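Local coordinates for protein alpha-glucosidase (Pseudoalteromonas sp. K8, PDB 5HQA) that hydrolyses alpha-glucosides as a calcium-binding family 97 glycoside hydrolase whose activity is activated by chloride, at residues Q610-W624 against K647-L661. Sequence-based numbering, arbitrary orientation. Where two conformers were deposited one is given.
Sequences QFEAHIYKDGKNAEW and KLATSGGTAIRFKAL
Ala655 O lies at the edge of the Tyr616 ring, in its plane, 3.5 Å from Tyr616 CD1, while on the same strand Tyr616 OH sits over one face of the His614 imidazole. Phe658 turns one face to Ile656 CG2, and Ala613 CB approaches that ring obliquely, 3.8 Å from Phe658 CE1; Phe611 has Phe658 O near its edge. These groups dress two neighbouring strands, 611-618 and 653-660, of the antiparallel sheet in the C-terminal domain, flanked by 631-638 and 585-591 respectively, and illustrate how such a pair sorts its side chains. Phe611, Ala613, Ile615, Thr654, Ile656, Phe658 and Ala660 share one face, where Ile615 and Ile656 lie side by side. Glu612, His614, Tyr616, Ala655, Arg657 and Lys659 occupy the other, on which helix 513-522 brings Leu517 against Tyr616 and Ala655. There Arg657 reaches away to salt bridges with Asp584 and Asp549. Of the backbone bonds, Tyr616 N to Ala655 O is short at 2.7 Å.

Past the strand ends, side-chain oxygens accept from backbone amides across the two segments. Trp624, its CG wedged between backbone N and carbonyl carbon (chi1 71°), puts CD1 3.4 Å from Ser651 CB and sets its ring edge against Thr650 O. Its backbone N gives a hydrogen bond to Thr650 OG1 (3.2 Å). Asp618, at the end of strand 611-618, ties the turn 649-653 to it: OD2 is hydrogen-bonded to Thr512 OG1, whereas OD1 gathers two backbone amides from opposite faces of the carboxylate plane. Gly653 N arrives on the syn side at 3.0 Å, and Ala649 N from above the plane, 48° out of it, at 2.9 Å from Asp618 OD1.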
loop_
_atom_site.group_PDB
_atom_site.type_symbol
_atom_site.label_atom_id
_atom_site.label_comp_id
_atom_site.label_asym_id
_atom_site.label_seq_id
_atom_site.Cartn_x
_atom_site.Cartn_y
_atom_site.Cartn_z
ATOM N N GLN A 610 -5.519 33.836 -4.631
ATOM C CA GLN A 610 -5.141 33.718 -6.028
ATOM C C GLN A 610 -3.995 32.722 -6.164
ATOM O O GLN A 610 -3.068 32.708 -5.348
ATOM C CB GLN A 610 -4.743 35.077 -6.602
ATOM C CG GLN A 610 -4.539 35.066 -8.108
ATOM C CD GLN A 610 -4.620 36.450 -8.718
ATOM O OE1 GLN A 610 -5.563 37.200 -8.464
ATOM N NE2 GLN A 610 -3.629 36.799 -9.522
ATOM N N PHE A 611 -4.073 31.879 -7.191
ATOM C CA PHE A 611 -3.044 30.885 -7.469
ATOM C C PHE A 611 -2.548 31.033 -8.899
ATOM O O PHE A 611 -3.277 31.485 -9.788
ATOM C CB PHE A 611 -3.546 29.449 -7.268
ATOM C CG PHE A 611 -3.997 29.150 -5.870
ATOM C CD1 PHE A 611 -5.236 29.587 -5.419
ATOM C CD2 PHE A 611 -3.197 28.409 -5.014
ATOM C CE1 PHE A 611 -5.663 29.308 -4.126
ATOM C CE2 PHE A 611 -3.622 28.119 -3.720
ATOM C CZ PHE A 611 -4.856 28.570 -3.277
ATOM N N GLU A 612 -1.294 30.656 -9.111
ATOM C CA GLU A 612 -0.738 30.505 -10.449
ATOM C C GLU A 612 -0.620 29.012 -10.714
ATOM O O GLU A 612 0.241 28.341 -10.135
ATOM C CB GLU A 612 0.613 31.194 -10.581
ATOM C CG GLU A 612 1.184 31.104 -11.988
ATOM C CD GLU A 612 2.571 31.713 -12.095
ATOM O OE1 GLU A 612 3.514 31.172 -11.478
ATOM O OE2 GLU A 612 2.715 32.740 -12.796
ATOM N N ALA A 613 -1.501 28.488 -11.559
ATOM C CA ALA A 613 -1.421 27.086 -11.933
ATOM C C ALA A 613 -0.245 26.870 -12.874
ATOM O O ALA A 613 -0.106 27.573 -13.881
ATOM C CB ALA A 613 -2.720 26.638 -12.597
ATOM N N HIS A 614 0.605 25.909 -12.542
ATOM C CA HIS A 614 1.720 25.502 -13.389
ATOM C C HIS A 614 1.313 24.131 -13.916
ATOM O O HIS A 614 1.345 23.142 -13.180
ATOM C CB HIS A 614 3.023 25.480 -12.596
ATOM C CG HIS A 614 4.249 25.627 -13.439
ATOM N ND1 HIS A 614 5.517 25.707 -12.903
ATOM C CD2 HIS A 614 4.405 25.703 -14.783
ATOM C CE1 HIS A 614 6.401 25.825 -13.879
ATOM N NE2 HIS A 614 5.753 25.826 -15.030
ATOM N N ILE A 615 0.862 24.087 -15.166
ATOM C CA ILE A 615 0.154 22.933 -15.713
ATOM C C ILE A 615 1.106 22.157 -16.612
ATOM O O ILE A 615 1.647 22.715 -17.570
ATOM C CB ILE A 615 -1.095 23.368 -16.496
ATOM C CG1 ILE A 615 -2.076 24.114 -15.589
ATOM C CG2 ILE A 615 -1.755 22.174 -17.164
ATOM C CD1 ILE A 615 -3.130 24.881 -16.353
ATOM N N TYR A 616 1.313 20.875 -16.308
ATOM C CA TYR A 616 2.130 19.981 -17.123
ATOM C C TYR A 616 1.181 18.954 -17.723
ATOM O O TYR A 616 0.637 18.115 -16.998
ATOM C CB TYR A 616 3.210 19.290 -16.286
ATOM C CG TYR A 616 4.179 20.212 -15.566
ATOM C CD1 TYR A 616 3.792 20.915 -14.421
ATOM C CD2 TYR A 616 5.493 20.351 -16.008
ATOM C CE1 TYR A 616 4.686 21.752 -13.756
ATOM C CE2 TYR A 616 6.393 21.179 -15.351
ATOM C CZ TYR A 616 5.986 21.878 -14.229
ATOM O OH TYR A 616 6.884 22.694 -13.582
ATOM N N LYS A 617 0.970 19.013 -19.037
ATOM C CA LYS A 617 -0.056 18.184 -19.652
ATOM C C LYS A 617 0.447 17.610 -20.968
ATOM O O LYS A 617 1.456 18.055 -21.531
ATOM C CB LYS A 617 -1.343 18.977 -19.895
ATOM C CG LYS A 617 -1.126 20.238 -20.727
ATOM C CD LYS A 617 -2.450 20.910 -21.041
ATOM C CE LYS A 617 -2.265 22.382 -21.329
ATOM N NZ LYS A 617 -3.497 22.989 -21.905
ATOM N N ASP A 618 -0.286 16.607 -21.450
ATOM C CA ASP A 618 0.010 16.007 -22.741
ATOM C C ASP A 618 -0.071 17.052 -23.836
ATOM O O ASP A 618 -1.011 17.853 -23.878
ATOM C CB ASP A 618 -0.974 14.878 -23.036
ATOM C CG ASP A 618 -0.809 13.702 -22.093
ATOM O OD1 ASP A 618 -1.814 13.269 -21.482
ATOM O OD2 ASP A 618 0.332 13.214 -21.961
ATOM N N GLY A 619 0.917 17.043 -24.724
ATOM C CA GLY A 619 0.837 17.870 -25.906
ATOM C C GLY A 619 -0.329 17.487 -26.795
ATOM O O GLY A 619 -0.912 16.407 -26.691
ATOM N N LYS A 620 -0.649 18.414 -27.698
ATOM C CA LYS A 620 -1.759 18.257 -28.637
ATOM C C LYS A 620 -1.778 16.882 -29.308
ATOM O O LYS A 620 -2.830 16.242 -29.406
ATOM C CB LYS A 620 -1.659 19.368 -29.682
ATOM C CG LYS A 620 -2.700 19.355 -30.766
ATOM C CD LYS A 620 -2.649 20.684 -31.521
ATOM C CE LYS A 620 -2.411 20.488 -33.008
ATOM N NZ LYS A 620 -2.080 21.786 -33.665
ATOM N N ASN A 621 -0.623 16.413 -29.780
ATOM C CA ASN A 621 -0.544 15.175 -30.549
ATOM C C ASN A 621 0.026 14.006 -29.756
ATOM O O ASN A 621 0.350 12.970 -30.349
ATOM C CB ASN A 621 0.288 15.404 -31.810
ATOM C CG ASN A 621 -0.272 16.510 -32.664
ATOM O OD1 ASN A 621 -1.479 16.573 -32.885
ATOM N ND2 ASN A 621 0.586 17.410 -33.117
ATOM N N ALA A 622 0.148 14.141 -28.439
ATOM C CA ALA A 622 0.693 13.064 -27.624
ATOM C C ALA A 622 -0.161 11.805 -27.725
ATOM O O ALA A 622 -1.392 11.867 -27.766
ATOM C CB ALA A 622 0.783 13.506 -26.163
ATOM N N GLU A 623 0.509 10.657 -27.769
ATOM C CA GLU A 623 -0.131 9.359 -27.597
ATOM C C GLU A 623 0.968 8.385 -27.192
ATOM O O GLU A 623 2.086 8.472 -27.703
ATOM C CB GLU A 623 -0.864 8.905 -28.872
ATOM C CG GLU A 623 0.020 8.678 -30.081
ATOM C CD GLU A 623 0.606 7.264 -30.141
ATOM O OE1 GLU A 623 1.572 7.056 -30.908
ATOM O OE2 GLU A 623 0.106 6.360 -29.428
ATOM N N TRP A 624 0.656 7.466 -26.270
ATOM C CA TRP A 624 1.737 6.804 -25.538
ATOM C C TRP A 624 2.603 5.907 -26.422
ATOM O O TRP A 624 3.777 5.703 -26.106
ATOM C CB TRP A 624 1.179 6.003 -24.355
ATOM C CG TRP A 624 0.416 4.743 -24.700
ATOM C CD1 TRP A 624 -0.937 4.618 -24.857
ATOM C CD2 TRP A 624 0.963 3.426 -24.886
ATOM N NE1 TRP A 624 -1.265 3.309 -25.139
ATOM C CE2 TRP A 624 -0.118 2.558 -25.160
ATOM C CE3 TRP A 624 2.263 2.900 -24.857
ATOM C CZ2 TRP A 624 0.059 1.191 -25.402
ATOM C CZ3 TRP A 624 2.438 1.541 -25.103
ATOM C CH2 TRP A 624 1.339 0.704 -25.365
ATOM N N LYS A 647 -7.435 17.265 -20.683
ATOM C CA LYS A 647 -7.416 16.500 -21.928
ATOM C C LYS A 647 -6.248 15.531 -21.827
ATOM O O LYS A 647 -5.089 15.903 -22.045
ATOM C CB LYS A 647 -7.297 17.404 -23.143
ATOM C CG LYS A 647 -8.392 18.434 -23.200
ATOM C CD LYS A 647 -9.193 18.333 -24.478
ATOM C CE LYS A 647 -9.948 19.637 -24.696
ATOM N NZ LYS A 647 -10.354 19.855 -26.116
ATOM N N LEU A 648 -6.560 14.286 -21.490
ATOM C CA LEU A 648 -5.564 13.255 -21.254
ATOM C C LEU A 648 -5.371 12.448 -22.533
ATOM O O LEU A 648 -6.347 11.975 -23.124
ATOM C CB LEU A 648 -6.006 12.347 -20.100
ATOM C CG LEU A 648 -5.712 12.777 -18.651
ATOM C CD1 LEU A 648 -5.889 14.265 -18.421
ATOM C CD2 LEU A 648 -6.542 11.990 -17.650
ATOM N N ALA A 649 -4.117 12.310 -22.969
ATOM C CA ALA A 649 -3.826 11.476 -24.125
ATOM C C ALA A 649 -4.027 10.004 -23.764
ATOM O O ALA A 649 -4.278 9.654 -22.607
ATOM C CB ALA A 649 -2.397 11.716 -24.611
ATOM N N THR A 650 -3.920 9.127 -24.767
ATOM C CA THR A 650 -3.920 7.698 -24.467
ATOM C C THR A 650 -2.799 7.381 -23.484
ATOM O O THR A 650 -1.646 7.774 -23.693
ATOM C CB THR A 650 -3.767 6.871 -25.741
ATOM O OG1 THR A 650 -2.582 7.278 -26.444
ATOM C CG2 THR A 650 -4.997 7.050 -26.641
ATOM N N SER A 651 -3.157 6.697 -22.398
ATOM C CA SER A 651 -2.277 6.472 -21.248
ATOM C C SER A 651 -1.524 7.745 -20.869
ATOM O O SER A 651 -0.316 7.747 -20.613
ATOM C CB SER A 651 -1.316 5.313 -21.501
ATOM O OG SER A 651 -0.853 4.809 -20.251
ATOM N N GLY A 652 -2.265 8.851 -20.833
ATOM C CA GLY A 652 -1.715 10.144 -20.510
ATOM C C GLY A 652 -2.085 10.618 -19.115
ATOM O O GLY A 652 -2.650 9.891 -18.291
ATOM N N GLY A 653 -1.757 11.879 -18.857
ATOM C CA GLY A 653 -1.962 12.436 -17.534
ATOM C C GLY A 653 -1.684 13.921 -17.534
ATOM O O GLY A 653 -1.218 14.492 -18.525
ATOM N N THR A 654 -1.995 14.545 -16.401
ATOM C CA THR A 654 -1.720 15.958 -16.179
ATOM C C THR A 654 -1.280 16.130 -14.737
ATOM O O THR A 654 -1.841 15.502 -13.832
ATOM C CB THR A 654 -2.948 16.844 -16.463
ATOM O OG1 THR A 654 -3.205 16.852 -17.869
ATOM C CG2 THR A 654 -2.699 18.284 -16.038
ATOM N N ALA A 655 -0.260 16.961 -14.535
ATOM C CA ALA A 655 0.224 17.324 -13.213
ATOM C C ALA A 655 0.183 18.837 -13.098
ATOM O O ALA A 655 0.579 19.544 -14.032
ATOM C CB ALA A 655 1.654 16.818 -12.989
ATOM N N ILE A 656 -0.303 19.344 -11.963
ATOM C CA ILE A 656 -0.447 20.784 -11.779
ATOM C C ILE A 656 0.077 21.181 -10.412
ATOM O O ILE A 656 -0.263 20.551 -9.404
ATOM C CB ILE A 656 -1.908 21.243 -11.920
ATOM C CG1 ILE A 656 -2.492 20.769 -13.247
ATOM C CG2 ILE A 656 -1.996 22.774 -11.794
ATOM C CD1 ILE A 656 -3.925 21.163 -13.419
ATOM N N ARG A 657 0.880 22.237 -10.373
ATOM C CA ARG A 657 1.191 22.935 -9.134
ATOM C C ARG A 657 0.360 24.213 -9.090
ATOM O O ARG A 657 0.462 25.051 -9.989
ATOM C CB ARG A 657 2.680 23.268 -9.032
ATOM C CG ARG A 657 2.988 24.161 -7.850
ATOM C CD ARG A 657 4.452 24.527 -7.755
ATOM N NE ARG A 657 4.649 25.399 -6.598
ATOM C CZ ARG A 657 5.779 26.042 -6.324
ATOM N NH1 ARG A 657 6.826 25.915 -7.131
ATOM N NH2 ARG A 657 5.858 26.814 -5.246
ATOM N N PHE A 658 -0.480 24.350 -8.067
ATOM C CA PHE A 658 -1.228 25.583 -7.835
ATOM C C PHE A 658 -0.427 26.395 -6.829
ATOM O O PHE A 658 -0.514 26.167 -5.619
ATOM C CB PHE A 658 -2.635 25.289 -7.326
ATOM C CG PHE A 658 -3.492 24.572 -8.317
ATOM C CD1 PHE A 658 -4.176 25.280 -9.296
ATOM C CD2 PHE A 658 -3.614 23.191 -8.274
ATOM C CE1 PHE A 658 -4.972 24.620 -10.218
ATOM C CE2 PHE A 658 -4.405 22.517 -9.195
ATOM C CZ PHE A 658 -5.085 23.233 -10.168
ATOM N N LYS A 659 0.366 27.334 -7.332
ATOM C CA LYS A 659 1.247 28.117 -6.475
ATOM C C LYS A 659 0.456 29.276 -5.878
ATOM O O LYS A 659 0.002 30.163 -6.608
ATOM C CB LYS A 659 2.445 28.612 -7.273
ATOM C CG LYS A 659 3.399 29.480 -6.496
ATOM C CD LYS A 659 4.459 30.015 -7.453
ATOM C CE LYS A 659 5.657 30.552 -6.707
ATOM N NZ LYS A 659 6.723 30.947 -7.669
ATOM N N ALA A 660 0.286 29.269 -4.554
ATOM C CA ALA A 660 -0.379 30.381 -3.884
ATOM C C ALA A 660 0.439 31.644 -4.076
ATOM O O ALA A 660 1.664 31.625 -3.934
ATOM C CB ALA A 660 -0.552 30.088 -2.393
ATOM N N LEU A 661 -0.238 32.739 -4.410
ATOM C CA LEU A 661 0.415 34.028 -4.622
ATOM C C LEU A 661 0.283 34.892 -3.376
ATOM O O LEU A 661 -0.803 34.982 -2.794
ATOM C CB LEU A 661 -0.174 34.744 -5.840
ATOM C CG LEU A 661 0.011 33.943 -7.127
ATOM C CD1 LEU A 661 -0.578 34.676 -8.309
ATOM C CD2 LEU A 661 1.484 33.652 -7.368
HETATM O O HOH W 1 -3.739 35.634 -3.169
HETATM O O HOH W 2 -2.847 15.764 -20.368
HETATM O O HOH W 3 -3.632 17.998 -22.913
HETATM O O HOH W 4 -3.785 10.514 -27.461
HETATM O O HOH W 5 -2.394 5.699 -28.754
#